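Local coordinates for hemolysin-like protein containing CBS domains (Oenococcus oeni, PDB 3OCO) that is of unknown function but forms the paired CBS domains of a larger UPF0053-family membrane protein that probably binds flavin adenine dinucleotide, at residues M17-S23 / P99-P105; S33-E39 / F56-N62; G69-D75 / I91-I95; V116-I120 / G130-D134. The contacts are given in a common frame with arbitrary orientation. Numbering follows the deposited sequence.

Contact 1 (M17-S23 / P99-P105)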
loop_
_atom_site.group_PDB
_atom_site.type_symbol
_atom_site.label_atom_id
_atom_site.label_comp_id
_atom_site.label_asym_id
_atom_site.label_seq_id
_atom_site.Cartn_x
_atom_site.Cartn_y
_atom_site.Cartn_z
HETATM N N MSE A 17 16.571 11.251 5.069
HETATM C CA MSE A 17 15.733 10.331 5.799
HETATM C C MSE A 17 16.561 9.326 6.589
HETATM O O MSE A 17 16.095 8.789 7.597
HETATM C CB MSE A 17 14.808 9.593 4.847
HETATM C CG MSE A 17 13.551 9.049 5.531
HETATM SE SE MSE A 17 13.114 7.253 4.933
HETATM C CE MSE A 17 11.190 7.467 4.913
ATOM N N ASN A 18 17.778 9.059 6.125
ATOM C CA ASN A 18 18.633 8.084 6.790
ATOM C C ASN A 18 18.925 8.510 8.224
ATOM O O ASN A 18 19.175 7.682 9.103
ATOM C CB ASN A 18 19.937 7.889 6.015
ATOM C CG ASN A 18 20.838 6.843 6.646
ATOM O OD1 ASN A 18 21.929 7.155 7.139
ATOM N ND2 ASN A 18 20.381 5.596 6.647
ATOM N N ASP A 19 18.863 9.814 8.456
ATOM C CA ASP A 19 19.274 10.377 9.734
ATOM C C ASP A 19 18.087 10.754 10.609
ATOM O O ASP A 19 18.262 11.064 11.785
ATOM C CB ASP A 19 20.175 11.593 9.509
ATOM C CG ASP A 19 21.302 11.670 10.510
ATOM O OD1 ASP A 19 21.407 10.759 11.357
ATOM O OD2 ASP A 19 22.088 12.637 10.452
ATOM N N LYS A 20 16.884 10.709 10.035
ATOM C CA LYS A 20 15.663 11.073 10.751
ATOM C C LYS A 20 15.262 10.003 11.760
ATOM O O LYS A 20 15.756 8.877 11.722
ATOM C CB LYS A 20 14.516 11.317 9.769
ATOM C CG LYS A 20 14.504 12.699 9.137
ATOM C CD LYS A 20 13.778 12.679 7.792
ATOM C CE LYS A 20 13.790 14.054 7.137
ATOM N NZ LYS A 20 13.009 15.040 7.940
ATOM N N VAL A 21 14.364 10.360 12.667
ATOM C CA VAL A 21 13.853 9.396 13.637
ATOM C C VAL A 21 12.344 9.189 13.521
ATOM O O VAL A 21 11.645 9.910 12.809
ATOM C CB VAL A 21 14.188 9.794 15.074
ATOM C CG1 VAL A 21 15.684 9.855 15.262
ATOM C CG2 VAL A 21 13.544 11.121 15.415
ATOM N N ALA A 22 11.854 8.198 14.250
ATOM C CA ALA A 22 10.452 7.829 14.216
ATOM C C ALA A 22 9.473 9.018 14.295
ATOM O O ALA A 22 8.493 9.071 13.549
ATOM C CB ALA A 22 10.164 6.807 15.313
ATOM N N SER A 23 9.733 9.965 15.185
ATOM C CA SER A 23 8.817 11.086 15.397
ATOM C C SER A 23 8.750 12.102 14.250
ATOM O O SER A 23 7.839 12.925 14.197
ATOM C CB SER A 23 9.130 11.791 16.728
ATOM O OG SER A 23 10.460 12.267 16.772
ATOM N N PRO A 99 10.547 3.380 20.036
ATOM C CA PRO A 99 10.630 4.675 20.725
ATOM C C PRO A 99 10.678 5.844 19.747
ATOM O O PRO A 99 11.129 5.664 18.611
ATOM C CB PRO A 99 11.962 4.592 21.493
ATOM C CG PRO A 99 12.594 3.256 21.128
ATOM C CD PRO A 99 11.865 2.727 19.934
ATOM N N GLU A 100 10.222 7.020 20.177
ATOM C CA GLU A 100 10.221 8.215 19.319
ATOM C C GLU A 100 11.560 8.498 18.661
ATOM O O GLU A 100 11.621 9.090 17.581
ATOM C CB GLU A 100 9.806 9.450 20.114
ATOM C CG GLU A 100 8.325 9.594 20.311
ATOM C CD GLU A 100 7.990 10.489 21.479
ATOM O OE1 GLU A 100 8.783 11.405 21.785
ATOM O OE2 GLU A 100 6.935 10.274 22.104
ATOM N N ASN A 101 12.639 8.090 19.310
ATOM C CA ASN A 101 13.964 8.474 18.848
ATOM C C ASN A 101 14.670 7.433 17.976
ATOM O O ASN A 101 15.801 7.656 17.562
ATOM C CB ASN A 101 14.858 8.898 20.021
ATOM C CG ASN A 101 15.017 7.800 21.053
ATOM O OD1 ASN A 101 15.748 6.833 20.843
ATOM N ND2 ASN A 101 14.316 7.939 22.174
HETATM N N MSE A 102 14.021 6.308 17.685
HETATM C CA MSE A 102 14.661 5.322 16.814
HETATM C C MSE A 102 14.882 5.906 15.422
HETATM O O MSE A 102 13.995 6.536 14.858
HETATM C CB MSE A 102 13.840 4.037 16.706
HETATM C CG MSE A 102 14.694 2.783 16.598
HETATM SE SE MSE A 102 13.690 1.172 16.157
HETATM C CE MSE A 102 14.942 -0.163 16.837
ATOM N N LYS A 103 16.080 5.707 14.883
ATOM C CA LYS A 103 16.384 6.150 13.532
ATOM C C LYS A 103 15.513 5.383 12.547
ATOM O O LYS A 103 15.327 4.174 12.674
ATOM C CB LYS A 103 17.861 5.937 13.206
ATOM C CG LYS A 103 18.668 7.216 13.016
ATOM C CD LYS A 103 18.825 7.984 14.318
ATOM C CE LYS A 103 19.939 9.034 14.208
ATOM N NZ LYS A 103 21.251 8.402 13.839
ATOM N N VAL A 104 14.991 6.095 11.560
ATOM C CA VAL A 104 14.051 5.518 10.614
ATOM C C VAL A 104 14.438 4.132 10.083
ATOM O O VAL A 104 13.650 3.198 10.186
ATOM C CB VAL A 104 13.755 6.497 9.475
ATOM C CG1 VAL A 104 12.910 5.840 8.426
ATOM C CG2 VAL A 104 13.048 7.729 10.036
ATOM N N PRO A 105 15.651 3.981 9.532
ATOM C CA PRO A 105 16.028 2.661 9.002
ATOM C C PRO A 105 15.972 1.560 10.063
ATOM O O PRO A 105 15.677 0.402 9.722
ATOM C CB PRO A 105 17.474 2.860 8.548
ATOM C CG PRO A 105 17.587 4.328 8.293
ATOM C CD PRO A 105 16.697 4.991 9.301
HETATM O O HOH W 1 22.898 8.173 11.174
HETATM O O HOH W 2 12.587 11.690 18.928
#
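At M17, in the last part of helix 10-19, the selenium SE rests against V104 CG1 at 3.8 Å. N18 follows with ND2 3.5 Å from P105 CG; F10 of the second subunit packs on both N18 and P105. D19 reaches back to K103 through a long salt bridge, OD1 to NZ 3.4 Å, a weak hydrogen bond reinforced by water 1, which joins the same two atoms. From K20 on the two backbones run together: V104 N, at the start of helix 104-113, donates to K20 O (2.9 Å), so the chain crossing this helix end takes up one of its NH groups. V21 makes a single bridge to K103; its CA lies 3.1 Å from M102 O and its CG1 3.2 Å from N101 O. A22 N donates to M102 O (2.8 Å) and S23 N to E100 O (3.2 Å), both carbonyls belonging to the type I turn P99-M102. The N-terminal segment thus lies along the strand-turn-helix connection of the second CBS domain, on the way to strand 27-28 in that domain's sheet, an exchange of the leading strand characteristic of tandem CBS pairs, or Bateman modules.

Contact 2 (S33-E39 / F56-N62)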
loop_
_atom_site.group_PDB
_atom_site.type_symbol
_atom_site.label_atom_id
_atom_site.label_comp_id
_atom_site.label_asym_id
_atom_site.label_seq_id
_atom_site.Cartn_x
_atom_site.Cartn_y
_atom_site.Cartn_z
ATOM N N SER A 33 -6.708 7.012 12.819
ATOM C CA SER A 33 -8.024 6.383 12.921
ATOM C C SER A 33 -7.845 4.956 13.413
ATOM O O SER A 33 -7.110 4.166 12.807
ATOM C CB SER A 33 -8.738 6.350 11.567
ATOM O OG SER A 33 -8.996 7.655 11.085
ATOM N N VAL A 34 -8.523 4.623 14.508
ATOM C CA VAL A 34 -8.400 3.296 15.089
ATOM C C VAL A 34 -9.730 2.548 15.121
ATOM O O VAL A 34 -10.795 3.139 14.950
ATOM C CB VAL A 34 -7.817 3.377 16.515
ATOM C CG1 VAL A 34 -6.515 4.174 16.499
ATOM C CG2 VAL A 34 -8.816 4.010 17.467
ATOM N N VAL A 35 -9.652 1.233 15.287
ATOM C CA VAL A 35 -10.820 0.437 15.650
ATOM C C VAL A 35 -10.534 -0.302 16.962
ATOM O O VAL A 35 -9.379 -0.534 17.314
ATOM C CB VAL A 35 -11.169 -0.597 14.567
ATOM C CG1 VAL A 35 -11.615 0.101 13.308
ATOM C CG2 VAL A 35 -9.973 -1.481 14.295
ATOM N N ASP A 36 -11.584 -0.693 17.659
ATOM C CA ASP A 36 -11.446 -1.319 18.972
ATOM C C ASP A 36 -11.538 -2.850 18.896
ATOM O O ASP A 36 -12.275 -3.394 18.073
ATOM C CB ASP A 36 -12.513 -0.770 19.929
ATOM C CG ASP A 36 -12.333 -1.274 21.353
ATOM O OD1 ASP A 36 -11.263 -0.998 21.933
ATOM O OD2 ASP A 36 -13.252 -1.946 21.886
ATOM N N VAL A 37 -10.799 -3.534 19.769
ATOM C CA VAL A 37 -10.765 -4.994 19.771
ATOM C C VAL A 37 -12.164 -5.618 19.928
ATOM O O VAL A 37 -12.386 -6.772 19.562
ATOM C CB VAL A 37 -9.828 -5.528 20.870
ATOM C CG1 VAL A 37 -10.338 -5.123 22.268
ATOM C CG2 VAL A 37 -9.684 -7.026 20.764
ATOM N N ASP A 38 -13.110 -4.847 20.455
ATOM C CA ASP A 38 -14.460 -5.352 20.688
ATOM C C ASP A 38 -15.493 -4.828 19.696
ATOM O O ASP A 38 -16.694 -5.065 19.852
ATOM C CB ASP A 38 -14.916 -5.019 22.101
ATOM C CG ASP A 38 -14.521 -6.083 23.104
ATOM O OD1 ASP A 38 -13.787 -7.030 22.737
ATOM O OD2 ASP A 38 -14.955 -5.966 24.267
ATOM N N GLU A 39 -15.043 -4.091 18.692
ATOM C CA GLU A 39 -15.950 -3.719 17.618
ATOM C C GLU A 39 -16.103 -4.910 16.692
ATOM O O GLU A 39 -15.259 -5.808 16.675
ATOM C CB GLU A 39 -15.466 -2.478 16.880
ATOM C CG GLU A 39 -16.378 -1.281 17.110
ATOM C CD GLU A 39 -15.616 -0.025 17.493
ATOM O OE1 GLU A 39 -14.505 0.195 16.958
ATOM O OE2 GLU A 39 -16.135 0.748 18.330
ATOM N N PHE A 56 -5.788 -0.376 10.047
ATOM C CA PHE A 56 -6.252 0.352 11.224
ATOM C C PHE A 56 -5.660 -0.235 12.485
ATOM O O PHE A 56 -5.871 -1.411 12.790
ATOM C CB PHE A 56 -7.770 0.277 11.345
ATOM C CG PHE A 56 -8.502 1.105 10.337
ATOM C CD1 PHE A 56 -8.749 2.449 10.575
ATOM C CD2 PHE A 56 -8.957 0.541 9.156
ATOM C CE1 PHE A 56 -9.434 3.221 9.639
ATOM C CE2 PHE A 56 -9.641 1.305 8.220
ATOM C CZ PHE A 56 -9.882 2.649 8.467
ATOM N N PRO A 57 -4.926 0.591 13.233
ATOM C CA PRO A 57 -4.522 0.245 14.594
ATOM C C PRO A 57 -5.744 -0.169 15.402
ATOM O O PRO A 57 -6.809 0.484 15.314
ATOM C CB PRO A 57 -3.983 1.564 15.133
ATOM C CG PRO A 57 -3.591 2.338 13.920
ATOM C CD PRO A 57 -4.597 1.984 12.891
ATOM N N VAL A 58 -5.613 -1.279 16.123
ATOM C CA VAL A 58 -6.652 -1.774 17.015
ATOM C C VAL A 58 -6.342 -1.377 18.474
ATOM O O VAL A 58 -5.272 -1.695 18.973
ATOM C CB VAL A 58 -6.761 -3.311 16.918
ATOM C CG1 VAL A 58 -7.687 -3.856 17.996
ATOM C CG2 VAL A 58 -7.231 -3.734 15.522
ATOM N N THR A 59 -7.268 -0.685 19.143
ATOM C CA THR A 59 -7.080 -0.280 20.535
ATOM C C THR A 59 -7.682 -1.291 21.502
ATOM O O THR A 59 -8.646 -1.985 21.180
ATOM C CB THR A 59 -7.726 1.098 20.841
ATOM O OG1 THR A 59 -9.151 1.010 20.752
ATOM C CG2 THR A 59 -7.250 2.152 19.881
ATOM N N ALA A 60 -7.099 -1.385 22.685
ATOM C CA ALA A 60 -7.762 -2.060 23.801
ATOM C C ALA A 60 -8.552 -1.024 24.588
ATOM O O ALA A 60 -8.112 0.116 24.735
ATOM C CB ALA A 60 -6.738 -2.748 24.711
ATOM N N ASP A 61 -9.728 -1.405 25.072
ATOM C CA ASP A 61 -10.462 -0.546 25.997
ATOM C C ASP A 61 -10.805 0.815 25.390
ATOM O O ASP A 61 -11.018 1.787 26.111
ATOM C CB ASP A 61 -9.653 -0.356 27.291
ATOM C CG ASP A 61 -9.481 -1.662 28.084
ATOM O OD1 ASP A 61 -10.480 -2.398 28.254
ATOM O OD2 ASP A 61 -8.354 -1.948 28.547
ATOM N N ASN A 62 -10.845 0.876 24.060
ATOM C CA ASN A 62 -11.136 2.115 23.343
ATOM C C ASN A 62 -10.139 3.225 23.648
ATOM O O ASN A 62 -10.452 4.411 23.529
ATOM C CB ASN A 62 -12.560 2.588 23.642
ATOM C CG ASN A 62 -13.589 1.920 22.755
ATOM O OD1 ASN A 62 -13.570 2.075 21.525
ATOM N ND2 ASN A 62 -14.494 1.167 23.370
HETATM O O HOH W 3 -15.712 -1.540 21.672
HETATM O O HOH W 4 -12.537 -3.285 24.815
#
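F56, second residue of strand 55-60, turns its ring edge to the other segment: CD1 is 3.3 Å from S33 O, and CE1 is 3.7 Å from S33 CB. Its CB meets V35 CG2 at 4.1 Å, and L47 of helix 41-51 packs on both residues. P57 O accepts from V35 N (2.9 Å), while P57 CB touches V34 CG1 at 3.9 Å. V58 pairs in parallel with V35: V58 CA approaches V35 O at 3.0 Å, and V58 CG2 meets V35 CG2 at 3.8 Å; V58 CG1 also reaches V37 CB at 4.0 Å. T59 N donates to V35 O (2.8 Å) and T59 O accepts from V37 N (3.0 Å), completing the parallel pattern, with T59 CG2 tight against V34 CG2 at 3.4 Å on the other side of the sheet. Beyond A60, positive phi angles at D61 and N62 curl the chain so that N62 N donates to D36 OD1 (2.9 Å). The other carboxylate oxygen, D36 OD2, accepts from D38 N (3.2 Å) in an Asx turn, and E39 N donates to D36 O (2.9 Å) in the type I turn D36-E39. One aspartate therefore ties both strand exits together. Strand 35-36, helix 41-51 and strand 55-60 form the beta-alpha-beta crossover of a CBS domain.

Contact 3 (G69-D75 / I91-I95)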
loop_
_atom_site.group_PDB
_atom_site.type_symbol
_atom_site.label_atom_id
_atom_site.label_comp_id
_atom_site.label_asym_id
_atom_site.label_seq_id
_atom_site.Cartn_x
_atom_site.Cartn_y
_atom_site.Cartn_z
ATOM N N GLY A 69 -2.574 -4.100 18.187
ATOM C CA GLY A 69 -2.294 -4.672 16.875
ATOM C C GLY A 69 -2.916 -3.869 15.742
ATOM O O GLY A 69 -3.280 -2.708 15.945
ATOM N N TYR A 70 -3.056 -4.466 14.555
ATOM C CA TYR A 70 -3.765 -3.778 13.473
ATOM C C TYR A 70 -4.756 -4.671 12.785
ATOM O O TYR A 70 -4.619 -5.900 12.830
ATOM C CB TYR A 70 -2.807 -3.175 12.447
ATOM C CG TYR A 70 -2.257 -4.159 11.434
ATOM C CD1 TYR A 70 -2.774 -4.230 10.135
ATOM C CD2 TYR A 70 -1.208 -5.002 11.766
ATOM C CE1 TYR A 70 -2.257 -5.135 9.201
ATOM C CE2 TYR A 70 -0.686 -5.900 10.850
ATOM C CZ TYR A 70 -1.212 -5.968 9.570
ATOM O OH TYR A 70 -0.669 -6.874 8.685
ATOM N N ALA A 71 -5.762 -4.039 12.166
ATOM C CA ALA A 71 -6.704 -4.733 11.272
ATOM C C ALA A 71 -6.521 -4.341 9.791
ATOM O O ALA A 71 -6.447 -3.160 9.439
ATOM C CB ALA A 71 -8.132 -4.503 11.710
ATOM N N TYR A 72 -6.465 -5.355 8.938
ATOM C CA TYR A 72 -6.141 -5.214 7.521
ATOM C C TYR A 72 -7.424 -5.156 6.670
ATOM O O TYR A 72 -8.293 -6.015 6.804
ATOM C CB TYR A 72 -5.247 -6.406 7.146
ATOM C CG TYR A 72 -4.716 -6.487 5.721
ATOM C CD1 TYR A 72 -4.475 -5.350 4.956
ATOM C CD2 TYR A 72 -4.398 -7.721 5.174
ATOM C CE1 TYR A 72 -3.968 -5.453 3.641
ATOM C CE2 TYR A 72 -3.883 -7.839 3.898
ATOM C CZ TYR A 72 -3.673 -6.711 3.131
ATOM O OH TYR A 72 -3.164 -6.872 1.854
ATOM N N ASN A 73 -7.561 -4.133 5.824
ATOM C CA ASN A 73 -8.779 -3.992 4.993
ATOM C C ASN A 73 -9.219 -5.287 4.292
ATOM O O ASN A 73 -10.388 -5.686 4.387
ATOM C CB ASN A 73 -8.719 -2.795 4.015
ATOM C CG ASN A 73 -7.546 -2.869 2.994
ATOM O OD1 ASN A 73 -6.775 -3.830 2.935
ATOM N ND2 ASN A 73 -7.430 -1.827 2.188
ATOM N N TYR A 74 -8.277 -5.955 3.624
ATOM C CA TYR A 74 -8.537 -7.273 3.027
ATOM C C TYR A 74 -9.243 -8.234 3.981
ATOM O O TYR A 74 -10.203 -8.917 3.592
ATOM C CB TYR A 74 -7.238 -7.920 2.562
ATOM C CG TYR A 74 -7.395 -9.315 1.985
ATOM C CD1 TYR A 74 -7.918 -9.514 0.715
ATOM C CD2 TYR A 74 -6.974 -10.426 2.696
ATOM C CE1 TYR A 74 -8.037 -10.788 0.187
ATOM C CE2 TYR A 74 -7.087 -11.699 2.179
ATOM C CZ TYR A 74 -7.621 -11.879 0.923
ATOM O OH TYR A 74 -7.727 -13.159 0.411
ATOM N N ASP A 75 -8.757 -8.286 5.222
ATOM C CA ASP A 75 -9.276 -9.215 6.233
ATOM C C ASP A 75 -10.700 -8.866 6.616
ATOM O O ASP A 75 -11.545 -9.748 6.777
ATOM C CB ASP A 75 -8.399 -9.187 7.493
ATOM C CG ASP A 75 -7.086 -9.934 7.322
ATOM O OD1 ASP A 75 -7.023 -10.864 6.485
ATOM O OD2 ASP A 75 -6.118 -9.596 8.043
ATOM N N ILE A 91 -9.676 -11.134 13.689
ATOM C CA ILE A 91 -8.779 -10.878 12.548
ATOM C C ILE A 91 -7.461 -10.120 12.863
ATOM O O ILE A 91 -6.507 -10.177 12.098
ATOM C CB ILE A 91 -9.506 -10.147 11.385
ATOM C CG1 ILE A 91 -9.985 -8.757 11.810
ATOM C CG2 ILE A 91 -10.668 -10.983 10.838
ATOM C CD1 ILE A 91 -10.555 -7.959 10.649
HETATM N N MSE A 92 -7.419 -9.408 13.981
HETATM C CA MSE A 92 -6.261 -8.590 14.359
HETATM C C MSE A 92 -4.901 -9.278 14.182
HETATM O O MSE A 92 -4.748 -10.458 14.496
HETATM C CB MSE A 92 -6.446 -8.184 15.816
HETATM C CG MSE A 92 -5.389 -7.299 16.422
HETATM SE SE MSE A 92 -5.845 -7.042 18.327
HETATM C CE MSE A 92 -5.064 -8.690 19.023
ATOM N N ARG A 93 -3.903 -8.543 13.699
ATOM C CA ARG A 93 -2.549 -9.092 13.596
ATOM C C ARG A 93 -1.528 -8.176 14.254
ATOM O O ARG A 93 -1.830 -7.018 14.522
ATOM C CB ARG A 93 -2.162 -9.397 12.136
ATOM C CG ARG A 93 -2.875 -8.563 11.102
ATOM C CD ARG A 93 -3.574 -9.430 10.066
ATOM N NE ARG A 93 -2.721 -9.754 8.929
ATOM C CZ ARG A 93 -2.996 -10.695 8.033
ATOM N NH1 ARG A 93 -2.161 -10.930 7.033
ATOM N NH2 ARG A 93 -4.104 -11.412 8.142
ATOM N N ASP A 94 -0.330 -8.710 14.497
ATOM C CA ASP A 94 0.689 -8.084 15.363
ATOM C C ASP A 94 1.292 -6.784 14.860
ATOM O O ASP A 94 1.346 -6.527 13.666
ATOM C CB ASP A 94 1.858 -9.043 15.602
ATOM C CG ASP A 94 1.456 -10.271 16.367
ATOM O OD1 ASP A 94 0.339 -10.276 16.922
ATOM O OD2 ASP A 94 2.264 -11.225 16.415
ATOM N N ILE A 95 1.781 -5.976 15.788
ATOM C CA ILE A 95 2.577 -4.822 15.417
ATOM C C ILE A 95 3.899 -4.886 16.121
ATOM O O ILE A 95 4.159 -5.814 16.887
ATOM C CB ILE A 95 1.869 -3.507 15.733
ATOM C CG1 ILE A 95 1.310 -3.508 17.162
ATOM C CG2 ILE A 95 0.745 -3.293 14.735
ATOM C CD1 ILE A 95 2.239 -2.912 18.224
HETATM O O HOH W 5 -6.402 -7.963 10.021
#
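A single antiparallel bridge joins the last strand of the first CBS domain, 66-72, to the linker that leads into the second, so the connection between the paired domains runs along the outer edge of the first domain's sheet. Y70 and R93 are the hydrogen-bonded pair: Y70 N donates to R93 O (2.8 Å) and R93 N to Y70 O (2.9 Å), both nearly straight. The approach is close at G69, whose CA is 3.4 Å from R93 O; a CB here would collide with that oxygen and with M92 CG. The side chain of R93 then runs back along the strand. Its CG stands over the face of the Y70 ring, 3.7 Å from the centroid, a CH-pi contact, and its guanidinium has Y72 CD2 over one face before NH2 closes a 2.7 Å salt bridge to D75 OD2 in helix 73-83. D75 OD1 is engaged by R78 of the same helix. At the far end of the linker, I95 CG2 meets Y70 CD2 at 3.9 Å. The neighbouring Y72 and Y74 reach Q52 and L49 of the second subunit with their hydroxyls. Where the backbones part beyond the bridge, water 5 fills the gap, accepting from Y72 N (2.8 Å) and donating to D75 OD2 (2.6 Å) and I91 O (3.0 Å).

Contact 4 (V116-I120 / G130-D134)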
loop_
_atom_site.group_PDB
_atom_site.type_symbol
_atom_site.label_atom_id
_atom_site.label_comp_id
_atom_site.label_asym_id
_atom_site.label_seq_id
_atom_site.Cartn_x
_atom_site.Cartn_y
_atom_site.Cartn_z
ATOM N N VAL A 116 6.071 -7.210 10.502
ATOM C CA VAL A 116 4.844 -6.439 10.614
ATOM C C VAL A 116 4.914 -5.270 9.636
ATOM O O VAL A 116 6.001 -4.805 9.305
ATOM C CB VAL A 116 4.615 -5.928 12.066
ATOM C CG1 VAL A 116 4.528 -7.096 13.033
ATOM C CG2 VAL A 116 5.725 -4.979 12.491
ATOM N N PRO A 117 3.757 -4.804 9.147
ATOM C CA PRO A 117 3.769 -3.627 8.278
ATOM C C PRO A 117 3.429 -2.372 9.082
ATOM O O PRO A 117 3.253 -1.283 8.536
ATOM C CB PRO A 117 2.649 -3.931 7.273
ATOM C CG PRO A 117 1.849 -5.101 7.878
ATOM C CD PRO A 117 2.407 -5.375 9.247
HETATM N N MSE A 118 3.334 -2.522 10.398
HETATM C CA MSE A 118 3.041 -1.369 11.225
HETATM C C MSE A 118 3.922 -1.281 12.455
HETATM O O MSE A 118 4.061 -2.239 13.208
HETATM C CB MSE A 118 1.569 -1.316 11.620
HETATM C CG MSE A 118 1.268 -0.128 12.533
HETATM SE SE MSE A 118 -0.612 0.290 12.685
HETATM C CE MSE A 118 -1.124 -0.837 14.181
ATOM N N ALA A 119 4.528 -0.119 12.632
ATOM C CA ALA A 119 5.258 0.185 13.844
ATOM C C ALA A 119 4.455 1.209 14.618
ATOM O O ALA A 119 3.910 2.148 14.031
ATOM C CB ALA A 119 6.606 0.740 13.504
ATOM N N ILE A 120 4.365 1.026 15.932
ATOM C CA ILE A 120 3.687 2.000 16.765
ATOM C C ILE A 120 4.751 2.783 17.512
ATOM O O ILE A 120 5.583 2.191 18.217
ATOM C CB ILE A 120 2.705 1.329 17.774
ATOM C CG1 ILE A 120 1.479 0.759 17.064
ATOM C CG2 ILE A 120 2.188 2.343 18.742
ATOM C CD1 ILE A 120 1.779 -0.266 16.029
ATOM N N GLY A 130 2.344 8.060 17.770
ATOM C CA GLY A 130 1.815 7.931 16.425
ATOM C C GLY A 130 2.237 6.594 15.833
ATOM O O GLY A 130 2.816 5.751 16.546
ATOM N N ILE A 131 1.952 6.391 14.537
ATOM C CA ILE A 131 2.281 5.138 13.877
ATOM C C ILE A 131 3.053 5.373 12.582
ATOM O O ILE A 131 3.042 6.476 12.023
ATOM C CB ILE A 131 1.013 4.303 13.527
ATOM C CG1 ILE A 131 0.227 4.937 12.372
ATOM C CG2 ILE A 131 0.132 4.109 14.732
ATOM C CD1 ILE A 131 -1.026 4.155 11.964
ATOM N N ILE A 132 3.709 4.319 12.109
ATOM C CA ILE A 132 4.423 4.354 10.832
ATOM C C ILE A 132 4.170 3.109 10.009
ATOM O O ILE A 132 4.191 1.994 10.535
ATOM C CB ILE A 132 5.951 4.420 11.003
ATOM C CG1 ILE A 132 6.383 5.750 11.625
ATOM C CG2 ILE A 132 6.626 4.179 9.652
ATOM C CD1 ILE A 132 7.786 5.705 12.205
ATOM N N THR A 133 3.944 3.320 8.716
ATOM C CA THR A 133 3.924 2.244 7.730
ATOM C C THR A 133 4.628 2.676 6.442
ATOM O O THR A 133 4.961 3.850 6.260
ATOM C CB THR A 133 2.501 1.834 7.396
ATOM O OG1 THR A 133 1.836 2.922 6.738
ATOM C CG2 THR A 133 1.752 1.461 8.682
ATOM N N ASP A 134 4.859 1.720 5.550
ATOM C CA ASP A 134 5.469 2.021 4.270
ATOM C C ASP A 134 4.949 3.329 3.633
ATOM O O ASP A 134 5.732 4.147 3.178
ATOM C CB ASP A 134 5.331 0.828 3.302
ATOM C CG ASP A 134 3.896 0.291 3.203
ATOM O OD1 ASP A 134 2.929 1.068 3.385
ATOM O OD2 ASP A 134 3.735 -0.920 2.938
HETATM O O HOH W 6 3.977 -0.930 6.030
#
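Two adjacent antiparallel strands, the beta hairpin of the second CBS domain, meet here in the buried middle of the chain. A119 and I132 form the hydrogen-bonded pair, with A119 N donating to I132 O (3.0 Å) and I132 N to A119 O (2.9 Å). On their side of the sheet the small A119 lies beside the bulkier I132, CB to CB 4.5 Å. The other side is knobbly: I131 straddles two neighbours, its CD1 touching M118 SE at 4.0 Å and its CG2 facing I120 CG1 at 4.3 Å. M118 and I131 both project onto P57 of the first domain, filling the space between the two sheets. T133 CG2 is the next bump, seated in the notch between P117 O (3.1 Å) and M118 CB (4.0 Å). Past it the strands splay as helix 134-142 begins, and water 6 plugs the opening, donating to P117 O at 2.6 Å and accepting from D134 N at 2.8 Å.

In the fold
Contact 1 spans contacts 2 and 3 in sequence, both lying between its segments, while contact 4 follows in series. Contacts 2 and 3 share the first CBS domain's sheet, centres 10 Å apart, through neighbouring strands 55-60 and 66-72. Contacts 1 and 4 belong to the second-domain half, centres 12 Å apart, and meet where A22 O touches I132 CD1 (3.7 Å). Between the halves, contact 4 packs on both contact 2, through P57, and contact 3, through Y70 and I95, whereas contacts 1 and 2 lie 26 Å apart, centre to centre, on opposite sides of the chain's centre. Chain crossing at one end and sheet-to-sheet packing in the middle thus unite both domains in one module.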